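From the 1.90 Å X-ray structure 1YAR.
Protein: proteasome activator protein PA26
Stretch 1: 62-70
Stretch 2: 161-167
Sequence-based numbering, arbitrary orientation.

Stretch 1 62-70: GRAQAEKSP
Stretch 2 161-167: VEDKLLG

Stretch 1 forms a short, weakly bonded helical turn at about 64-67 that packs on the regular helix 161-166, with A66 and E162 in register (CA to CA, 5.0 Å). At G62, extended at phi/psi -136/-168, the backbone N donates to Q65 OE1 (2.8 Å), and Q65 N returns a bond to G62 O (3.1 Å); Q65 (chi1 m, chi2 p) thereby folds back on its own segment. R63 (-59/-31) starts sideways, but with chi1 at 112°, chi2 t and chi3 m its guanidinium reaches the backbone of L166, whose O lies near the guanidinium plane, 3.2 Å from R63 NH2. A64 points away.

A66 (-80/-19), whose N bonds to R63 O at 2.9 Å, is the centre of the contact. Its CB points toward the helix and meets L165 CD1 at 4.1 Å and L166 CD2 at 4.0 Å; both leucines are m,t. A66 O faces carbon, 3.5 Å from E162 CG and 3.7 Å from L166 CD1, and is buried without a polar partner. Although E67 (m,t) points away, its CG lies 3.7 Å from L166 CD2. The chain then extends through K68 (-137/135) and S69 (-83/128, chi1 m), whose OG stands 3.7 Å from OE2 of E162 (m,t); both atoms are hydrogen-bonded elsewhere in the structure.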

ATOM      1  N   GLY O  62     -62.054-121.024 -34.312  1.00 43.78           N
ATOM      2  CA  GLY O  62     -61.655-122.375 -34.734  1.00 44.24           C
ATOM      3  C   GLY O  62     -61.069-122.303 -36.127  1.00 44.91           C
ATOM      4  O   GLY O  62     -60.797-121.202 -36.621  1.00 44.20           O
ATOM      5  N   ARG O  63     -60.885-123.457 -36.780  1.00 45.61           N
ATOM      6  CA  ARG O  63     -60.275-123.485 -38.128  1.00 46.74           C
ATOM      7  C   ARG O  63     -61.076-122.663 -39.136  1.00 46.00           C
ATOM      8  O   ARG O  63     -60.511-122.095 -40.074  1.00 46.15           O
ATOM      9  CB  ARG O  63     -60.086-124.920 -38.657  1.00 47.00           C
ATOM     10  CG  ARG O  63     -61.003-125.284 -39.861  1.00 49.20           C
ATOM     11  CD  ARG O  63     -60.593-126.533 -40.642  1.00 49.23           C
ATOM     12  NE  ARG O  63     -59.235-126.441 -41.180  1.00 54.18           N
ATOM     13  CZ  ARG O  63     -58.672-127.354 -41.967  1.00 55.95           C
ATOM     14  NH1 ARG O  63     -59.354-128.445 -42.324  1.00 57.90           N
ATOM     15  NH2 ARG O  63     -57.429-127.179 -42.405  1.00 55.65           N
ATOM     16  N   ALA O  64     -62.391-122.600 -38.932  1.00 45.09           N
ATOM     17  CA  ALA O  64     -63.279-121.863 -39.824  1.00 44.38           C
ATOM     18  C   ALA O  64     -62.866-120.392 -39.991  1.00 43.80           C
ATOM     19  O   ALA O  64     -63.048-119.802 -41.062  1.00 43.87           O
ATOM     20  CB  ALA O  64     -64.703-121.954 -39.322  1.00 44.31           C
ATOM     21  N   GLN O  65     -62.320-119.804 -38.925  1.00 42.72           N
ATOM     22  CA  GLN O  65     -61.891-118.402 -38.950  1.00 41.73           C
ATOM     23  C   GLN O  65     -60.619-118.194 -39.762  1.00 40.92           C
ATOM     24  O   GLN O  65     -60.321-117.073 -40.162  1.00 40.52           O
ATOM     25  CB  GLN O  65     -61.720-117.849 -37.533  1.00 41.41           C
ATOM     26  CG  GLN O  65     -63.020-117.460 -36.841  1.00 42.13           C
ATOM     27  CD  GLN O  65     -64.001-118.623 -36.671  1.00 43.50           C
ATOM     28  OE1 GLN O  65     -63.658-119.681 -36.123  1.00 40.88           O
ATOM     29  NE2 GLN O  65     -65.227-118.422 -37.141  1.00 43.49           N
ATOM     30  N   ALA O  66     -59.873-119.271 -40.002  1.00 40.59           N
ATOM     31  CA  ALA O  66     -58.715-119.218 -40.889  1.00 40.64           C
ATOM     32  C   ALA O  66     -59.136-119.273 -42.356  1.00 41.24           C
ATOM     33  O   ALA O  66     -58.362-118.913 -43.236  1.00 40.65           O
ATOM     34  CB  ALA O  66     -57.754-120.347 -40.584  1.00 40.47           C
ATOM     35  N   GLU O  67     -60.356-119.740 -42.609  1.00 41.94           N
ATOM     36  CA  GLU O  67     -60.838-119.973 -43.981  1.00 43.38           C
ATOM     37  C   GLU O  67     -61.440-118.726 -44.613  1.00 43.39           C
ATOM     38  O   GLU O  67     -61.599-118.666 -45.837  1.00 43.99           O
ATOM     39  CB  GLU O  67     -61.846-121.130 -44.011  1.00 43.31           C
ATOM     40  CG  GLU O  67     -61.205-122.475 -43.698  1.00 44.41           C
ATOM     41  CD  GLU O  67     -62.198-123.625 -43.579  1.00 45.46           C
ATOM     42  OE1 GLU O  67     -61.816-124.748 -43.962  1.00 48.78           O
ATOM     43  OE2 GLU O  67     -63.338-123.426 -43.095  1.00 47.11           O
ATOM     44  N   LYS O  68     -61.757-117.733 -43.786  1.00 43.29           N
ATOM     45  CA  LYS O  68     -62.288-116.462 -44.271  1.00 43.53           C
ATOM     46  C   LYS O  68     -61.676-115.240 -43.572  1.00 43.06           C
ATOM     47  O   LYS O  68     -61.560-115.219 -42.337  1.00 42.30           O
ATOM     48  CB  LYS O  68     -63.806-116.428 -44.090  1.00 44.00           C
ATOM     49  CG  LYS O  68     -64.533-115.938 -45.330  1.00 46.77           C
ATOM     50  CD  LYS O  68     -65.493-114.796 -45.026  1.00 50.08           C
ATOM     51  CE  LYS O  68     -65.918-114.127 -46.331  1.00 51.71           C
ATOM     52  NZ  LYS O  68     -66.376-112.718 -46.144  1.00 52.65           N
ATOM     53  N   SER O  69     -61.313-114.222 -44.362  1.00 42.74           N
ATOM     54  CA  SER O  69     -60.906-112.909 -43.827  1.00 42.69           C
ATOM     55  C   SER O  69     -62.112-112.017 -43.515  1.00 42.29           C
ATOM     56  O   SER O  69     -62.970-111.798 -44.376  1.00 42.60           O
ATOM     57  CB  SER O  69     -59.978-112.172 -44.793  1.00 42.97           C
ATOM     58  OG  SER O  69     -58.831-112.935 -45.091  1.00 44.42           O
ATOM     59  N   PRO O  70     -62.167-111.483 -42.295  1.00 41.80           N
ATOM     60  CA  PRO O  70     -63.353-110.775 -41.812  1.00 41.57           C
ATOM     61  C   PRO O  70     -63.536-109.410 -42.459  1.00 41.68           C
ATOM     62  O   PRO O  70     -62.724-108.504 -42.241  1.00 41.12           O
ATOM     63  CB  PRO O  70     -63.092-110.619 -40.311  1.00 41.51           C
ATOM     64  CG  PRO O  70     -61.839-111.342 -40.032  1.00 41.46           C
ATOM     65  CD  PRO O  70     -61.090-111.515 -41.293  1.00 41.50           C
ATOM     66  N   VAL O 161     -50.371-116.898 -40.516  1.00 31.42           N
ATOM     67  CA  VAL O 161     -51.056-117.744 -39.551  1.00 31.43           C
ATOM     68  C   VAL O 161     -52.097-118.647 -40.236  1.00 32.10           C
ATOM     69  O   VAL O 161     -52.193-119.832 -39.920  1.00 31.58           O
ATOM     70  CB  VAL O 161     -51.635-116.903 -38.378  1.00 31.50           C
ATOM     71  CG1 VAL O 161     -52.514-117.740 -37.440  1.00 29.48           C
ATOM     72  CG2 VAL O 161     -50.486-116.254 -37.595  1.00 30.91           C
ATOM     73  N   GLU O 162     -52.853-118.094 -41.183  1.00 33.16           N
ATOM     74  CA  GLU O 162     -53.817-118.898 -41.944  1.00 34.13           C
ATOM     75  C   GLU O 162     -53.149-120.114 -42.582  1.00 35.20           C
ATOM     76  O   GLU O 162     -53.626-121.246 -42.417  1.00 35.16           O
ATOM     77  CB  GLU O 162     -54.532-118.045 -42.989  1.00 33.59           C
ATOM     78  CG  GLU O 162     -55.556-117.085 -42.395  1.00 33.36           C
ATOM     79  CD  GLU O 162     -55.987-116.000 -43.371  1.00 32.72           C
ATOM     80  OE1 GLU O 162     -55.590-116.070 -44.554  1.00 32.99           O
ATOM     81  OE2 GLU O 162     -56.720-115.071 -42.955  1.00 33.60           O
ATOM     82  N   ASP O 163     -52.033-119.882 -43.276  1.00 36.70           N
ATOM     83  CA  ASP O 163     -51.298-120.945 -43.976  1.00 38.61           C
ATOM     84  C   ASP O 163     -50.851-122.050 -43.035  1.00 38.44           C
ATOM     85  O   ASP O 163     -50.925-123.233 -43.390  1.00 38.79           O
ATOM     86  CB  ASP O 163     -50.064-120.393 -44.698  1.00 39.16           C
ATOM     87  CG  ASP O 163     -50.308-120.127 -46.166  1.00 43.74           C
ATOM     88  OD1 ASP O 163     -51.346-120.596 -46.694  1.00 47.25           O
ATOM     89  OD2 ASP O 163     -49.507-119.456 -46.878  1.00 47.17           O
ATOM     90  N   LYS O 164     -50.388-121.669 -41.845  1.00 37.59           N
ATOM     91  CA  LYS O 164     -49.941-122.647 -40.865  1.00 37.85           C
ATOM     92  C   LYS O 164     -51.104-123.447 -40.305  1.00 37.61           C
ATOM     93  O   LYS O 164     -50.982-124.655 -40.078  1.00 37.58           O
ATOM     94  CB  LYS O 164     -49.172-121.982 -39.731  1.00 38.06           C
ATOM     95  CG  LYS O 164     -47.755-121.587 -40.084  1.00 39.76           C
ATOM     96  CD  LYS O 164     -47.020-121.142 -38.838  1.00 44.15           C
ATOM     97  CE  LYS O 164     -46.214-119.886 -39.082  1.00 45.58           C
ATOM     98  NZ  LYS O 164     -45.895-119.258 -37.752  1.00 48.50           N
ATOM     99  N   LEU O 165     -52.226-122.772 -40.086  1.00 36.82           N
ATOM    100  CA  LEU O 165     -53.398-123.416 -39.528  1.00 37.41           C
ATOM    101  C   LEU O 165     -54.066-124.361 -40.533  1.00 38.30           C
ATOM    102  O   LEU O 165     -54.576-125.418 -40.155  1.00 38.82           O
ATOM    103  CB  LEU O 165     -54.413-122.373 -39.043  1.00 36.44           C
ATOM    104  CG  LEU O 165     -54.120-121.679 -37.702  1.00 34.88           C
ATOM    105  CD1 LEU O 165     -55.127-120.559 -37.451  1.00 32.68           C
ATOM    106  CD2 LEU O 165     -54.117-122.702 -36.563  1.00 33.08           C
ATOM    107  N   LEU O 166     -54.092-123.959 -41.795  1.00 39.10           N
ATOM    108  CA  LEU O 166     -54.809-124.707 -42.828  1.00 40.44           C
ATOM    109  C   LEU O 166     -53.964-125.865 -43.369  1.00 41.65           C
ATOM    110  O   LEU O 166     -54.500-126.928 -43.704  1.00 42.20           O
ATOM    111  CB  LEU O 166     -55.260-123.773 -43.961  1.00 39.56           C
ATOM    112  CG  LEU O 166     -56.278-122.676 -43.613  1.00 38.97           C
ATOM    113  CD1 LEU O 166     -56.368-121.623 -44.702  1.00 39.56           C
ATOM    114  CD2 LEU O 166     -57.658-123.245 -43.281  1.00 38.84           C
ATOM    115  N   GLY O 167     -52.648-125.659 -43.422  1.00 43.23           N
ATOM    116  CA  GLY O 167     -51.713-126.626 -43.998  1.00 45.07           C
ATOM    117  C   GLY O 167     -51.666-126.535 -45.518  1.00 46.38           C
ATOM    118  O   GLY O 167     -50.858-127.195 -46.189  1.00 47.42           O
TER